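Local coordinates for putative alpha KG dependent 2,4-D dioxygenase (Burkholderia xenovorans, PDB 5J92), which probably acts as an iron(II)- and 2-oxoglutarate-dependent dioxygenase of the TfdA/TauD family, at residues A132-V142 and W256-R267. Sequence-based numbering, arbitrary orientation.
Sequences ARYSFLLSYIV and WSVRDLVMWDNR
S135 and L137 of strand 134-139 form hydrogen-bonded pairs with W264 and V262 of strand 261-265, the antiparallel axes 4.6 Å apart at closest approach. Side chains alternate between two faces. On that of S135, L137 and W264, the CB of S135 sits over the six-membered ring of W264 in a CH-pi contact, 3.6 Å from its centroid, while L137 CD1 meets the ring edge. W264 CG lies between its own N and carbonyl carbon (chi1 72°), which lays the indole back across S135. N266 ND2 spends its two N-H groups on S135 OG (2.8 Å) and R133 O (3.0 Å), both close to its amide plane; R133 O also accepts from N266 N. On the reverse face the M263 methyl CE lies over the Y134 ring, and M263 CG packs 3.6 Å from F136 CE2. R267 grips D265 side-on through NE and NH2, with R133 CG over one face of its guanidinium; D265 OD2 also bonds H209, and the R133 guanidinium is salt-bridged to D292. At the far end R259 N, in the type II turn 257-260, donates to S139 O (2.9 Å), and R259 CZ lies 3.8 Å from the Y140 ring centroid as a cation-pi pair. S135 OG hydrogen-bonds to the carboxylate of the iron ligand D124, N266 OD1 to its backbone N, and W264 packs beside H271, so the S135-W264-N266 end of these neighbouring strands of the double-stranded beta-helix (cupin) core lies against the two-histidine, one-carboxylate iron site.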
# COMPACT_ATOMS: atom_id res chain seq x y z
N ALA A 132 4.52 -6.24 22.10
CA ALA A 132 5.25 -7.49 22.07
C ALA A 132 6.74 -7.24 21.99
O ALA A 132 7.19 -6.22 21.46
CB ALA A 132 4.82 -8.34 20.87
N ARG A 133 7.51 -8.17 22.54
CA ARG A 133 8.95 -8.18 22.31
C ARG A 133 9.23 -9.14 21.15
O ARG A 133 9.13 -8.75 19.99
CB ARG A 133 9.71 -8.58 23.57
CG ARG A 133 11.23 -8.51 23.44
CD ARG A 133 11.91 -8.75 24.78
NE ARG A 133 11.70 -7.62 25.69
CZ ARG A 133 11.98 -7.64 26.99
NH1 ARG A 133 12.46 -8.74 27.56
NH2 ARG A 133 11.76 -6.55 27.73
N TYR A 134 9.52 -10.40 21.45
CA TYR A 134 9.69 -11.43 20.43
C TYR A 134 8.38 -12.18 20.24
O TYR A 134 7.68 -12.50 21.21
CB TYR A 134 10.77 -12.42 20.84
CG TYR A 134 12.15 -11.83 21.02
CD1 TYR A 134 12.98 -11.61 19.93
CD2 TYR A 134 12.64 -11.50 22.29
CE1 TYR A 134 14.25 -11.08 20.08
CE2 TYR A 134 13.91 -10.97 22.46
CZ TYR A 134 14.71 -10.76 21.34
OH TYR A 134 15.98 -10.24 21.46
N SER A 135 8.07 -12.48 18.98
CA SER A 135 7.00 -13.41 18.65
C SER A 135 7.62 -14.70 18.10
O SER A 135 8.72 -14.68 17.54
CB SER A 135 6.04 -12.80 17.63
OG SER A 135 5.34 -11.68 18.18
N PHE A 136 6.92 -15.82 18.29
CA PHE A 136 7.40 -17.14 17.91
C PHE A 136 6.31 -17.88 17.16
O PHE A 136 5.14 -17.88 17.59
CB PHE A 136 7.82 -17.96 19.14
CG PHE A 136 8.79 -17.26 20.05
CD1 PHE A 136 8.35 -16.28 20.94
CD2 PHE A 136 10.14 -17.60 20.04
CE1 PHE A 136 9.24 -15.64 21.78
CE2 PHE A 136 11.04 -16.96 20.88
CZ PHE A 136 10.58 -15.98 21.77
N LEU A 137 6.68 -18.52 16.05
CA LEU A 137 5.77 -19.29 15.22
C LEU A 137 6.43 -20.61 14.88
O LEU A 137 7.52 -20.63 14.30
CB LEU A 137 5.43 -18.54 13.92
CG LEU A 137 4.18 -17.67 13.80
CD1 LEU A 137 4.06 -17.09 12.39
CD2 LEU A 137 2.91 -18.43 14.19
N LEU A 138 5.78 -21.72 15.24
CA LEU A 138 6.29 -23.05 14.94
C LEU A 138 5.35 -23.72 13.95
O LEU A 138 4.16 -23.91 14.25
CB LEU A 138 6.44 -23.88 16.21
CG LEU A 138 6.94 -25.32 16.09
CD1 LEU A 138 8.32 -25.41 15.44
CD2 LEU A 138 6.95 -25.95 17.46
N SER A 139 5.87 -24.09 12.78
CA SER A 139 5.03 -24.64 11.72
C SER A 139 4.84 -26.14 11.89
O SER A 139 5.80 -26.88 12.11
CB SER A 139 5.64 -24.35 10.35
OG SER A 139 6.82 -25.11 10.16
N TYR A 140 3.58 -26.58 11.80
CA TYR A 140 3.23 -27.98 11.80
C TYR A 140 2.87 -28.48 10.40
O TYR A 140 3.30 -29.57 10.01
CB TYR A 140 2.05 -28.24 12.75
CG TYR A 140 2.46 -28.40 14.19
CD1 TYR A 140 3.15 -27.39 14.87
CD2 TYR A 140 2.18 -29.58 14.88
CE1 TYR A 140 3.53 -27.55 16.19
CE2 TYR A 140 2.55 -29.74 16.21
CZ TYR A 140 3.23 -28.72 16.86
OH TYR A 140 3.59 -28.90 18.18
N ILE A 141 2.07 -27.73 9.66
CA ILE A 141 1.64 -28.12 8.32
C ILE A 141 1.79 -26.91 7.41
O ILE A 141 1.24 -25.84 7.70
CB ILE A 141 0.19 -28.65 8.30
CG1 ILE A 141 0.04 -29.84 9.26
CG2 ILE A 141 -0.20 -29.07 6.90
CD1 ILE A 141 -1.40 -30.42 9.38
N VAL A 142 2.54 -27.06 6.32
CA VAL A 142 2.91 -25.97 5.42
C VAL A 142 2.16 -26.16 4.10
O VAL A 142 2.29 -27.22 3.49
CB VAL A 142 4.43 -25.91 5.17
CG1 VAL A 142 4.76 -24.77 4.20
CG2 VAL A 142 5.19 -25.74 6.45
N TRP A 256 8.31 -21.18 4.25
CA TRP A 256 8.25 -22.04 5.41
C TRP A 256 8.68 -23.47 5.09
O TRP A 256 8.42 -23.99 4.00
CB TRP A 256 6.83 -22.06 5.98
CG TRP A 256 6.52 -20.85 6.77
CD1 TRP A 256 5.93 -19.69 6.33
CD2 TRP A 256 6.79 -20.67 8.16
NE1 TRP A 256 5.81 -18.80 7.38
CE2 TRP A 256 6.33 -19.38 8.51
CE3 TRP A 256 7.39 -21.47 9.14
CZ2 TRP A 256 6.46 -18.87 9.80
CZ3 TRP A 256 7.49 -20.97 10.43
CH2 TRP A 256 7.03 -19.67 10.75
N SER A 257 9.33 -24.10 6.06
CA SER A 257 9.56 -25.53 6.05
C SER A 257 8.89 -26.11 7.29
O SER A 257 8.74 -25.43 8.32
CB SER A 257 11.06 -25.88 6.07
OG SER A 257 11.71 -25.45 4.90
N VAL A 258 8.49 -27.38 7.20
CA VAL A 258 7.83 -28.03 8.33
C VAL A 258 8.75 -27.99 9.54
O VAL A 258 9.95 -28.29 9.45
CB VAL A 258 7.42 -29.46 7.96
CG1 VAL A 258 7.05 -30.26 9.21
CG2 VAL A 258 6.23 -29.43 7.00
N ARG A 259 8.19 -27.59 10.69
CA ARG A 259 8.86 -27.50 11.98
C ARG A 259 9.98 -26.47 12.02
O ARG A 259 10.88 -26.56 12.88
CB ARG A 259 9.37 -28.87 12.45
CG ARG A 259 8.28 -29.86 12.82
CD ARG A 259 7.41 -29.35 13.96
NE ARG A 259 6.46 -30.38 14.35
CZ ARG A 259 6.01 -30.58 15.58
NH1 ARG A 259 6.42 -29.80 16.57
NH2 ARG A 259 5.15 -31.56 15.82
N ASP A 260 9.92 -25.47 11.14
CA ASP A 260 10.67 -24.24 11.36
C ASP A 260 10.13 -23.59 12.63
O ASP A 260 8.91 -23.43 12.79
CB ASP A 260 10.46 -23.26 10.20
CG ASP A 260 11.40 -23.48 9.02
OD1 ASP A 260 12.33 -24.30 9.08
OD2 ASP A 260 11.18 -22.76 8.02
N LEU A 261 11.02 -23.19 13.52
CA LEU A 261 10.67 -22.27 14.60
C LEU A 261 11.23 -20.91 14.22
O LEU A 261 12.45 -20.73 14.15
CB LEU A 261 11.21 -22.74 15.94
CG LEU A 261 10.53 -22.24 17.22
CD1 LEU A 261 11.26 -22.79 18.44
CD2 LEU A 261 10.48 -20.74 17.31
N VAL A 262 10.35 -19.95 13.98
CA VAL A 262 10.75 -18.61 13.57
C VAL A 262 10.44 -17.66 14.71
O VAL A 262 9.30 -17.58 15.18
CB VAL A 262 10.07 -18.15 12.27
CG1 VAL A 262 10.47 -16.71 11.93
CG2 VAL A 262 10.43 -19.09 11.12
N MET A 263 11.48 -16.96 15.16
CA MET A 263 11.42 -16.00 16.25
C MET A 263 11.78 -14.64 15.68
O MET A 263 12.80 -14.52 14.99
CB MET A 263 12.38 -16.43 17.37
CG MET A 263 12.90 -15.36 18.29
SD MET A 263 14.18 -16.10 19.32
CE MET A 263 14.47 -14.78 20.50
N TRP A 264 10.91 -13.64 15.89
CA TRP A 264 11.18 -12.32 15.34
C TRP A 264 10.96 -11.22 16.38
O TRP A 264 10.11 -11.33 17.27
CB TRP A 264 10.36 -12.04 14.05
CG TRP A 264 8.87 -11.80 14.22
CD1 TRP A 264 8.23 -10.61 14.45
CD2 TRP A 264 7.85 -12.79 14.14
NE1 TRP A 264 6.86 -10.80 14.53
CE2 TRP A 264 6.60 -12.14 14.34
CE3 TRP A 264 7.85 -14.17 13.92
CZ2 TRP A 264 5.40 -12.81 14.32
CZ3 TRP A 264 6.64 -14.84 13.91
CH2 TRP A 264 5.43 -14.17 14.11
N ASP A 265 11.78 -10.18 16.26
CA ASP A 265 11.82 -9.06 17.20
C ASP A 265 10.89 -7.96 16.67
O ASP A 265 11.22 -7.26 15.71
CB ASP A 265 13.26 -8.59 17.37
CG ASP A 265 13.44 -7.57 18.51
OD1 ASP A 265 12.43 -7.00 18.97
OD2 ASP A 265 14.60 -7.37 18.94
N ASN A 266 9.72 -7.83 17.28
CA ASN A 266 8.77 -6.80 16.87
C ASN A 266 9.31 -5.38 17.07
O ASN A 266 8.78 -4.44 16.47
CB ASN A 266 7.45 -6.97 17.63
CG ASN A 266 6.73 -8.26 17.24
OD1 ASN A 266 6.09 -8.31 16.21
ND2 ASN A 266 6.86 -9.29 18.07
N ARG A 267 10.35 -5.21 17.89
CA ARG A 267 10.92 -3.89 18.13
C ARG A 267 11.68 -3.34 16.94
O ARG A 267 12.04 -2.16 16.95
CB ARG A 267 11.86 -3.95 19.35
CG ARG A 267 11.18 -4.43 20.62
CD ARG A 267 12.18 -4.71 21.73
NE ARG A 267 13.05 -5.85 21.43
CZ ARG A 267 13.88 -6.40 22.31
NH1 ARG A 267 13.94 -5.90 23.55
NH2 ARG A 267 14.63 -7.43 21.96